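Local structure of insect group II chitinase (Ostrinia furnacalis, 5Y2A) at residues Val6-Asn11 and His34-Phe39; Thr10-Tyr15 and Met341-Asp346; Ser164-Ala169 and Ser191-Asp196. The protein probably hydrolyses chitin as a family 18 glycoside hydrolase, this being the second catalytic domain of an insect group II chitinase. All blocks are in the same frame, centred on the assembly; numbering follows the deposited sequence.

Two of the three contacts start at the first strand of the TIM barrel. In contact 1, strand 4-10 pairs with strand 34-42 after a loop of 23 residues. Contact 2 uses the end of the same strand, sharing Thr-10 and Asn-11 with contact 1, and joins it to the end of the last barrel strand, 339-343; its span therefore takes in nearly the whole barrel. Contact 3 falls within that span and begins after contact 1 has closed, pairing strands 162-167 and 189-192. Across the barrel interior Tyr-8 OH comes within 3.6 Å of Ala-166 CB, and Trp-343 packs on Tyr-195, so all three contacts meet in one core.

Contact 1 of 3, residues Val6-Asn11 and His34-Phe39; sequences VCYYTN and HIIYAF
Ile-36 packs over the ring of Tyr-8 where the first two parallel strands of the family 18 TIM barrel lie side by side. Five backbone bonds zip them together, from Cys-7 N to His-34 O (2.8 Å) up to Asn-11 N to Ala-38 O. The tight part faces the barrel interior, where Ile-36 CB stands over one face of the Tyr-8 ring, 4.0 Å from its centroid, while CG2 comes to 3.4 Å from Tyr-8 CE2. Ile-36 CG1 turns back against Val-6 CG1. Ala-38 CB sits at the edge of the same tyrosine ring, whose hydroxyl is bonded to Asp-121, in the DxxDxDxE signature of the family.

On the other surface of the strands, against helix 62-67, Tyr-9 and Tyr-37 run side by side. Both have CG anti to the backbone N (chi1 166° and -167°), which sends the two rings the same way. Their planes are turned 53° apart, and Tyr-9 CE2 touches Tyr-37 CE2 at 3.6 Å over a face of the Tyr-37 ring. Tyr-37 OH also lies against Asn-11 CB (3.5 Å), and that hydroxyl and Asn-11 ND2 both bond to Asp-57 OD1. A leucine in place of Tyr-37 would probably leave Tyr-9 without its ring neighbour and Asp-57 without one of its two partners here.

The ends are looser. His-34 is partly exposed, its ring leading away from strand 4-10 and meeting Trp-189. At the far end Phe-39, also partly exposed, brings CE1 no nearer than 4.6 Å to Tyr-8 CE2, and its buried backbone N has no hydrogen-bond partner. The peptide bond before Phe-39 is cis, and Ala-38 CB sits 3.3 Å above the plane of the Phe-39 ring, over its centre.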
loop_
_atom_site.group_PDB
_atom_site.type_symbol
_atom_site.label_atom_id
_atom_site.label_comp_id
_atom_site.label_asym_id
_atom_site.label_seq_id
_atom_site.Cartn_x
_atom_site.Cartn_y
_atom_site.Cartn_z
ATOM N N VAL A 6 8.821 22.557 -12.942
ATOM C CA VAL A 6 8.231 22.420 -11.615
ATOM C C VAL A 6 8.635 21.054 -11.075
ATOM O O VAL A 6 8.237 20.020 -11.623
ATOM C CB VAL A 6 6.704 22.578 -11.670
ATOM C CG1 VAL A 6 6.076 22.359 -10.294
ATOM C CG2 VAL A 6 6.336 23.956 -12.220
ATOM N N CYS A 7 9.423 21.039 -9.998
ATOM C CA CYS A 7 10.007 19.812 -9.459
ATOM C C CYS A 7 9.278 19.410 -8.188
ATOM O O CYS A 7 9.231 20.188 -7.230
ATOM C CB CYS A 7 11.488 20.001 -9.131
ATOM S SG CYS A 7 12.580 20.435 -10.496
ATOM N N TYR A 8 8.764 18.183 -8.148
ATOM C CA TYR A 8 8.211 17.648 -6.911
ATOM C C TYR A 8 9.321 16.983 -6.099
ATOM O O TYR A 8 10.008 16.077 -6.587
ATOM C CB TYR A 8 7.066 16.676 -7.195
ATOM C CG TYR A 8 5.768 17.405 -7.433
ATOM C CD1 TYR A 8 5.435 17.856 -8.698
ATOM C CD2 TYR A 8 4.890 17.683 -6.385
ATOM C CE1 TYR A 8 4.257 18.543 -8.927
ATOM C CE2 TYR A 8 3.705 18.374 -6.611
ATOM C CZ TYR A 8 3.399 18.799 -7.886
ATOM O OH TYR A 8 2.238 19.496 -8.137
ATOM N N TYR A 9 9.499 17.464 -4.873
ATOM C CA TYR A 9 10.347 16.855 -3.861
ATOM C C TYR A 9 9.418 16.107 -2.911
ATOM O O TYR A 9 8.388 16.652 -2.515
ATOM C CB TYR A 9 11.131 17.929 -3.098
ATOM C CG TYR A 9 11.770 17.417 -1.822
ATOM C CD1 TYR A 9 12.998 16.781 -1.862
ATOM C CD2 TYR A 9 11.121 17.517 -0.594
ATOM C CE1 TYR A 9 13.590 16.294 -0.716
ATOM C CE2 TYR A 9 11.702 17.019 0.562
ATOM C CZ TYR A 9 12.937 16.406 0.489
ATOM O OH TYR A 9 13.539 15.904 1.617
ATOM N N THR A 10 9.720 14.842 -2.611
ATOM C CA THR A 10 8.859 14.034 -1.744
ATOM C C THR A 10 9.558 13.753 -0.419
ATOM O O THR A 10 10.674 13.223 -0.406
ATOM C CB THR A 10 8.433 12.733 -2.428
ATOM O OG1 THR A 10 9.569 11.878 -2.601
ATOM C CG2 THR A 10 7.805 13.026 -3.786
ATOM N N ASN A 11 8.918 14.154 0.693
ATOM C CA ASN A 11 9.545 13.996 2.003
ATOM C C ASN A 11 9.727 12.522 2.388
ATOM O O ASN A 11 10.654 12.198 3.136
ATOM C CB ASN A 11 8.792 14.821 3.064
ATOM C CG ASN A 11 7.389 14.327 3.360
ATOM O OD1 ASN A 11 6.807 13.538 2.624
ATOM N ND2 ASN A 11 6.805 14.870 4.425
ATOM N N HIS A 34 10.799 25.966 -9.949
ATOM C CA HIS A 34 9.894 25.887 -8.816
ATOM C C HIS A 34 10.025 24.502 -8.203
ATOM O O HIS A 34 10.156 23.512 -8.927
ATOM C CB HIS A 34 8.439 26.146 -9.242
ATOM C CG HIS A 34 8.233 27.461 -9.932
ATOM N ND1 HIS A 34 8.672 27.705 -11.215
ATOM C CD2 HIS A 34 7.639 28.604 -9.513
ATOM C CE1 HIS A 34 8.363 28.944 -11.557
ATOM N NE2 HIS A 34 7.732 29.510 -10.543
ATOM N N ILE A 35 10.032 24.439 -6.873
ATOM C CA ILE A 35 10.058 23.179 -6.136
ATOM C C ILE A 35 8.775 23.092 -5.321
ATOM O O ILE A 35 8.387 24.065 -4.667
ATOM C CB ILE A 35 11.293 23.079 -5.219
ATOM C CG1 ILE A 35 12.571 23.115 -6.051
ATOM C CG2 ILE A 35 11.243 21.805 -4.361
ATOM C CD1 ILE A 35 13.828 23.189 -5.213
ATOM N N ILE A 36 8.119 21.935 -5.364
ATOM C CA ILE A 36 6.929 21.673 -4.564
ATOM C C ILE A 36 7.310 20.649 -3.503
ATOM O O ILE A 36 7.796 19.558 -3.831
ATOM C CB ILE A 36 5.764 21.141 -5.414
ATOM C CG1 ILE A 36 5.463 22.060 -6.605
ATOM C CG2 ILE A 36 4.520 20.986 -4.541
ATOM C CD1 ILE A 36 5.229 23.498 -6.252
ATOM N N TYR A 37 7.077 20.994 -2.234
ATOM C CA TYR A 37 7.352 20.100 -1.110
ATOM C C TYR A 37 6.132 19.211 -0.899
ATOM O O TYR A 37 5.118 19.652 -0.353
ATOM C CB TYR A 37 7.688 20.908 0.142
ATOM C CG TYR A 37 8.294 20.098 1.272
ATOM C CD1 TYR A 37 7.533 19.171 1.978
ATOM C CD2 TYR A 37 9.624 20.275 1.645
ATOM C CE1 TYR A 37 8.087 18.422 3.013
ATOM C CE2 TYR A 37 10.183 19.536 2.679
ATOM C CZ TYR A 37 9.405 18.614 3.360
ATOM O OH TYR A 37 9.944 17.867 4.384
ATOM N N ALA A 38 6.234 17.946 -1.307
ATOM C CA ALA A 38 5.150 16.976 -1.182
ATOM C C ALA A 38 5.431 16.040 -0.011
ATOM O O ALA A 38 6.540 15.503 0.092
ATOM C CB ALA A 38 5.000 16.161 -2.471
ATOM N N PHE A 39 4.457 15.864 0.890
ATOM C CA PHE A 39 3.171 16.567 0.935
ATOM C C PHE A 39 2.867 16.998 2.367
ATOM O O PHE A 39 3.206 16.284 3.323
ATOM C CB PHE A 39 1.996 15.675 0.495
ATOM C CG PHE A 39 1.899 15.427 -0.981
ATOM C CD1 PHE A 39 1.577 16.452 -1.855
ATOM C CD2 PHE A 39 2.071 14.147 -1.487
ATOM C CE1 PHE A 39 1.463 16.214 -3.216
ATOM C CE2 PHE A 39 1.957 13.898 -2.844
ATOM C CZ PHE A 39 1.654 14.936 -3.709
#

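Contact 2 of 3, residues Thr10-Tyr15 and Met341-Asp346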
loop_
_atom_site.group_PDB
_atom_site.type_symbol
_atom_site.label_atom_id
_atom_site.label_comp_id
_atom_site.label_asym_id
_atom_site.label_seq_id
_atom_site.Cartn_x
_atom_site.Cartn_y
_atom_site.Cartn_z
ATOM N N THR A 10 9.720 14.842 -2.611
ATOM C CA THR A 10 8.859 14.034 -1.744
ATOM C C THR A 10 9.558 13.753 -0.419
ATOM O O THR A 10 10.674 13.223 -0.406
ATOM C CB THR A 10 8.433 12.733 -2.428
ATOM O OG1 THR A 10 9.569 11.878 -2.601
ATOM C CG2 THR A 10 7.805 13.026 -3.786
ATOM N N ASN A 11 8.918 14.154 0.693
ATOM C CA ASN A 11 9.545 13.996 2.003
ATOM C C ASN A 11 9.727 12.522 2.388
ATOM O O ASN A 11 10.654 12.198 3.136
ATOM C CB ASN A 11 8.792 14.821 3.064
ATOM C CG ASN A 11 7.389 14.327 3.360
ATOM O OD1 ASN A 11 6.807 13.538 2.624
ATOM N ND2 ASN A 11 6.805 14.870 4.425
ATOM N N TRP A 12 8.857 11.627 1.922
ATOM C CA TRP A 12 8.991 10.206 2.254
ATOM C C TRP A 12 10.141 9.498 1.527
ATOM O O TRP A 12 10.431 8.339 1.848
ATOM C CB TRP A 12 7.671 9.482 1.986
ATOM C CG TRP A 12 7.255 9.402 0.548
ATOM C CD1 TRP A 12 7.568 8.415 -0.347
ATOM C CD2 TRP A 12 6.444 10.347 -0.164
ATOM N NE1 TRP A 12 6.993 8.683 -1.570
ATOM C CE2 TRP A 12 6.301 9.865 -1.486
ATOM C CE3 TRP A 12 5.827 11.554 0.187
ATOM C CZ2 TRP A 12 5.557 10.544 -2.456
ATOM C CZ3 TRP A 12 5.097 12.234 -0.780
ATOM C CH2 TRP A 12 4.964 11.725 -2.085
ATOM N N ALA A 13 10.826 10.154 0.587
ATOM C CA ALA A 13 11.983 9.542 -0.065
ATOM C C ALA A 13 13.167 9.367 0.874
ATOM O O ALA A 13 14.161 8.742 0.484
ATOM C CB ALA A 13 12.411 10.358 -1.286
ATOM N N TRP A 14 13.130 9.991 2.050
ATOM C CA TRP A 14 14.158 9.768 3.059
ATOM C C TRP A 14 14.090 8.351 3.627
ATOM O O TRP A 14 15.120 7.790 4.023
ATOM C CB TRP A 14 13.999 10.814 4.164
ATOM C CG TRP A 14 15.112 10.847 5.162
ATOM C CD1 TRP A 14 16.260 11.584 5.089
ATOM C CD2 TRP A 14 15.172 10.133 6.401
ATOM N NE1 TRP A 14 17.035 11.361 6.200
ATOM C CE2 TRP A 14 16.390 10.474 7.022
ATOM C CE3 TRP A 14 14.317 9.231 7.042
ATOM C CZ2 TRP A 14 16.775 9.943 8.253
ATOM C CZ3 TRP A 14 14.699 8.707 8.263
ATOM C CH2 TRP A 14 15.917 9.064 8.856
ATOM N N TYR A 15 12.894 7.762 3.670
ATOM C CA TYR A 15 12.671 6.445 4.275
ATOM C C TYR A 15 12.913 5.339 3.247
ATOM O O TYR A 15 12.053 4.517 2.951
ATOM C CB TYR A 15 11.258 6.356 4.843
ATOM C CG TYR A 15 10.923 7.408 5.878
ATOM C CD1 TYR A 15 11.441 7.332 7.159
ATOM C CD2 TYR A 15 10.053 8.449 5.588
ATOM C CE1 TYR A 15 11.139 8.273 8.114
ATOM C CE2 TYR A 15 9.735 9.402 6.548
ATOM C CZ TYR A 15 10.290 9.304 7.810
ATOM O OH TYR A 15 9.999 10.227 8.783
ATOM N N MET A 341 6.542 19.526 -15.649
ATOM C CA MET A 341 6.562 19.166 -14.240
ATOM C C MET A 341 7.138 17.766 -14.092
ATOM O O MET A 341 6.910 16.901 -14.944
ATOM C CB MET A 341 5.148 19.252 -13.636
ATOM C CG MET A 341 5.037 18.734 -12.226
ATOM S SD MET A 341 4.565 16.995 -12.227
ATOM C CE MET A 341 2.780 17.135 -12.367
ATOM N N ALA A 342 7.895 17.547 -13.015
ATOM C CA ALA A 342 8.618 16.299 -12.798
ATOM C C ALA A 342 8.100 15.595 -11.549
ATOM O O ALA A 342 8.189 16.142 -10.444
ATOM C CB ALA A 342 10.118 16.565 -12.657
ATOM N N TRP A 343 7.648 14.352 -11.716
ATOM C CA TRP A 343 7.131 13.499 -10.643
ATOM C C TRP A 343 7.966 12.213 -10.628
ATOM O O TRP A 343 7.646 11.268 -11.350
ATOM C CB TRP A 343 5.612 13.225 -10.895
ATOM C CG TRP A 343 4.860 12.431 -9.847
ATOM C CD1 TRP A 343 4.165 11.270 -10.043
ATOM C CD2 TRP A 343 4.693 12.765 -8.463
ATOM N NE1 TRP A 343 3.592 10.853 -8.864
ATOM C CE2 TRP A 343 3.904 11.752 -7.879
ATOM C CE3 TRP A 343 5.143 13.815 -7.659
ATOM C CZ2 TRP A 343 3.558 11.761 -6.531
ATOM C CZ3 TRP A 343 4.800 13.821 -6.319
ATOM C CH2 TRP A 343 4.017 12.802 -5.769
ATOM N N SER A 344 9.038 12.164 -9.824
ATOM C CA SER A 344 9.439 13.230 -8.901
ATOM C C SER A 344 10.966 13.184 -8.842
ATOM O O SER A 344 11.560 12.243 -9.367
ATOM C CB SER A 344 8.825 13.029 -7.510
ATOM O OG SER A 344 9.312 11.835 -6.904
ATOM N N LEU A 345 11.591 14.187 -8.210
ATOM C CA LEU A 345 13.052 14.314 -8.217
ATOM C C LEU A 345 13.758 13.016 -7.840
ATOM O O LEU A 345 14.777 12.652 -8.439
ATOM C CB LEU A 345 13.485 15.411 -7.245
ATOM C CG LEU A 345 13.161 16.849 -7.621
ATOM C CD1 LEU A 345 13.643 17.806 -6.547
ATOM C CD2 LEU A 345 13.850 17.143 -8.914
ATOM N N ASP A 346 13.248 12.327 -6.824
ATOM C CA ASP A 346 13.922 11.179 -6.232
ATOM C C ASP A 346 13.809 9.906 -7.060
ATOM O O ASP A 346 14.453 8.907 -6.712
ATOM C CB ASP A 346 13.319 10.914 -4.859
ATOM C CG ASP A 346 11.813 10.835 -4.920
ATOM O OD1 ASP A 346 11.158 11.896 -5.000
ATOM O OD2 ASP A 346 11.288 9.706 -4.939
HETATM O O HOH W 1 12.364 14.300 -3.844
HETATM O O HOH W 2 8.775 9.278 -3.977
#
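Asp-346, an aspartate of the GxxxWxxDxD signature just past the last barrel strand, takes a hydrogen bond from Thr-10, where the first strand gives way to a 3-10 turn. Thr-10 OG1 reaches Asp-346 OD1 at 2.9 Å, coming from well above the carboxylate plane. Ser-344 OG donates to the same Asp-346 oxygen from the opposite face, at 2.7 Å. Two hydroxyls thus grip OD1 from both sides of the carboxylate and should hinder its rotation. One water adds a third donor to OD1 and accepts from Thr-10 N; a second donates to Asp-346 OD2 and to Thr-10 OG1. Asp-346 OD2 also pairs with Arg-16 in a salt bridge, which is likely to favour the ionised form.

Van der Waals contacts fill in around these polar atoms. Ala-13 CB, carried inward by the turn, lies 3.7 Å from Asp-346 CG, while the methyl Thr-10 CG2 touches both Ser-344 OG and Trp-343 CZ3. Toward the solvent the indoles meet more lightly: Trp-343 CH2 stands at the edge of the exposed Trp-12 ring, near its plane, 4.0 Å from Trp-12 CH2. Thr-10 CB backs one face of the Trp-12 indole. With CG anti to its backbone N (chi1 -176°), Trp-343 stacks on Tyr-195 and meets Tyr-8 edge-to-face.

The peptide bond between Trp-343 and Ser-344 is cis, and this non-proline cis bond after the signature tryptophan, at the C-terminal ends of the barrel strands, is characteristic of family 18 chitinases, in which that tryptophan floors the substrate cleft.

Contact 3 of 3, residues Ser164-Ala169 and Ser191-Asp196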
loop_
_atom_site.group_PDB
_atom_site.type_symbol
_atom_site.label_atom_id
_atom_site.label_comp_id
_atom_site.label_asym_id
_atom_site.label_seq_id
_atom_site.Cartn_x
_atom_site.Cartn_y
_atom_site.Cartn_z
ATOM N N SER A 164 -0.827 27.269 -7.049
ATOM C CA SER A 164 -0.864 26.341 -8.167
ATOM C C SER A 164 -1.708 25.135 -7.781
ATOM O O SER A 164 -2.089 24.960 -6.621
ATOM C CB SER A 164 0.547 25.903 -8.572
ATOM O OG SER A 164 1.218 25.289 -7.485
ATOM N N ALA A 165 -2.000 24.292 -8.768
ATOM C CA ALA A 165 -2.728 23.067 -8.489
ATOM C C ALA A 165 -2.253 21.966 -9.418
ATOM O O ALA A 165 -1.954 22.213 -10.592
ATOM C CB ALA A 165 -4.245 23.260 -8.644
ATOM N N ALA A 166 -2.195 20.751 -8.881
ATOM C CA ALA A 166 -2.025 19.551 -9.685
ATOM C C ALA A 166 -3.405 18.969 -9.975
ATOM O O ALA A 166 -4.219 18.812 -9.062
ATOM C CB ALA A 166 -1.152 18.536 -8.951
ATOM N N VAL A 167 -3.662 18.636 -11.242
ATOM C CA VAL A 167 -5.009 18.318 -11.698
ATOM C C VAL A 167 -5.020 17.044 -12.532
ATOM O O VAL A 167 -4.007 16.623 -13.095
ATOM C CB VAL A 167 -5.613 19.471 -12.519
ATOM C CG1 VAL A 167 -5.680 20.742 -11.681
ATOM C CG2 VAL A 167 -4.776 19.686 -13.762
ATOM N N SER A 168 -6.212 16.462 -12.642
ATOM C CA SER A 168 -6.392 15.177 -13.300
ATOM C C SER A 168 -6.149 15.266 -14.802
ATOM O O SER A 168 -6.412 16.289 -15.441
ATOM C CB SER A 168 -7.812 14.658 -13.052
ATOM O OG SER A 168 -8.034 13.441 -13.743
ATOM N N ALA A 169 -5.666 14.159 -15.365
ATOM C CA ALA A 169 -5.554 13.983 -16.806
ATOM C C ALA A 169 -6.665 13.104 -17.368
ATOM O O ALA A 169 -6.586 12.684 -18.529
ATOM C CB ALA A 169 -4.194 13.382 -17.163
ATOM N N SER A 191 -0.584 22.209 -13.045
ATOM C CA SER A 191 0.261 21.050 -13.311
ATOM C C SER A 191 -0.639 19.883 -13.702
ATOM O O SER A 191 -1.317 19.299 -12.852
ATOM C CB SER A 191 1.126 20.704 -12.100
ATOM O OG SER A 191 2.230 21.599 -11.985
ATOM N N LEU A 192 -0.636 19.541 -14.986
ATOM C CA LEU A 192 -1.401 18.394 -15.458
ATOM C C LEU A 192 -0.711 17.113 -15.012
ATOM O O LEU A 192 0.460 16.893 -15.331
ATOM C CB LEU A 192 -1.520 18.431 -16.978
ATOM C CG LEU A 192 -2.055 19.729 -17.591
ATOM C CD1 LEU A 192 -1.951 19.643 -19.109
ATOM C CD2 LEU A 192 -3.496 19.979 -17.156
ATOM N N MET A 193 -1.425 16.261 -14.274
ATOM C CA MET A 193 -0.849 14.980 -13.860
ATOM C C MET A 193 -0.997 13.978 -15.006
ATOM O O MET A 193 -1.748 13.001 -14.951
ATOM C CB MET A 193 -1.484 14.494 -12.568
ATOM C CG MET A 193 -1.079 15.351 -11.383
ATOM S SD MET A 193 -1.736 14.728 -9.818
ATOM C CE MET A 193 -3.424 15.252 -9.999
ATOM N N THR A 194 -0.226 14.242 -16.062
ATOM C CA THR A 194 -0.293 13.478 -17.308
ATOM C C THR A 194 0.495 12.169 -17.195
ATOM O O THR A 194 1.469 11.920 -17.900
ATOM C CB THR A 194 0.193 14.351 -18.458
ATOM O OG1 THR A 194 1.263 15.197 -18.006
ATOM C CG2 THR A 194 -0.943 15.238 -18.947
ATOM N N TYR A 195 0.039 11.321 -16.272
ATOM C CA TYR A 195 0.631 10.007 -16.061
ATOM C C TYR A 195 -0.362 9.149 -15.291
ATOM O O TYR A 195 -1.423 9.617 -14.873
ATOM C CB TYR A 195 1.972 10.100 -15.328
ATOM C CG TYR A 195 2.024 11.135 -14.230
ATOM C CD1 TYR A 195 1.341 10.941 -13.029
ATOM C CD2 TYR A 195 2.760 12.301 -14.389
ATOM C CE1 TYR A 195 1.396 11.887 -12.016
ATOM C CE2 TYR A 195 2.814 13.255 -13.381
ATOM C CZ TYR A 195 2.134 13.041 -12.202
ATOM O OH TYR A 195 2.193 13.981 -11.202
ATOM N N ASP A 196 0.009 7.885 -15.091
ATOM C CA ASP A 196 -0.887 6.878 -14.529
ATOM C C ASP A 196 -2.139 6.723 -15.390
ATOM O O ASP A 196 -3.230 6.463 -14.883
ATOM C CB ASP A 196 -1.252 7.198 -13.073
ATOM C CG ASP A 196 -0.034 7.281 -12.175
ATOM O OD1 ASP A 196 1.001 6.669 -12.513
ATOM O OD2 ASP A 196 -0.099 7.982 -11.147
#
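The flat peptide group after Val-167 has Met-193 CE over one face, 3.5 Å from Val-167 C, and Met-193 N at its oxygen. That N-H bonds to Val-167 O at 2.9 Å, nearly in line with the carbonyl, so a single methionine meets this group through both its backbone and its methyl. The side chain manages it by bending at its last torsion (chi3 -76°), which folds CE back over the peptide and sets SD 3.9 Å from Ala-166 CB. The carbonyl of Met-193 is itself flanked: Ala-169 CB touches its oxygen at 3.3 Å, and Met-193 C lies over the centre of one face of the Tyr-195 ring.

Further back along the chain the two segments are neighbouring parallel strands. Ser-191 N bonds to Ala-165 O, and Val-167 N to Ser-191 O at 2.9 Å; Ser-191 O also receives a CA-H contact from Ala-166. Away from the barrel interior Val-167 CG2 meets Leu-192 CD2 at 3.6 Å, the two side chains crossing at a slant, and Trp-231 of helix 224-233 packs on both of them. Ala-166 and Ser-191 point to the other side of the strands, into the barrel.

Met-193 and Thr-194 are the centres of successive inverse gamma turns, each closed by a weak backbone bond, and the chain moves on with Thr-194 CG2 4.1 Å from Ala-169 CB. Thr-194 OG1 bonds to Gly-244 O, tying the turn to the next strand, 241-254. Met-193 also touches Glu-125 of the DxxDxDxE signature. Met-193, Tyr-195 and Asp-196 belong to the MxYDxxG signature that, in family 18 chitinases, follows the sixth barrel strand and lines the catalytic cleft.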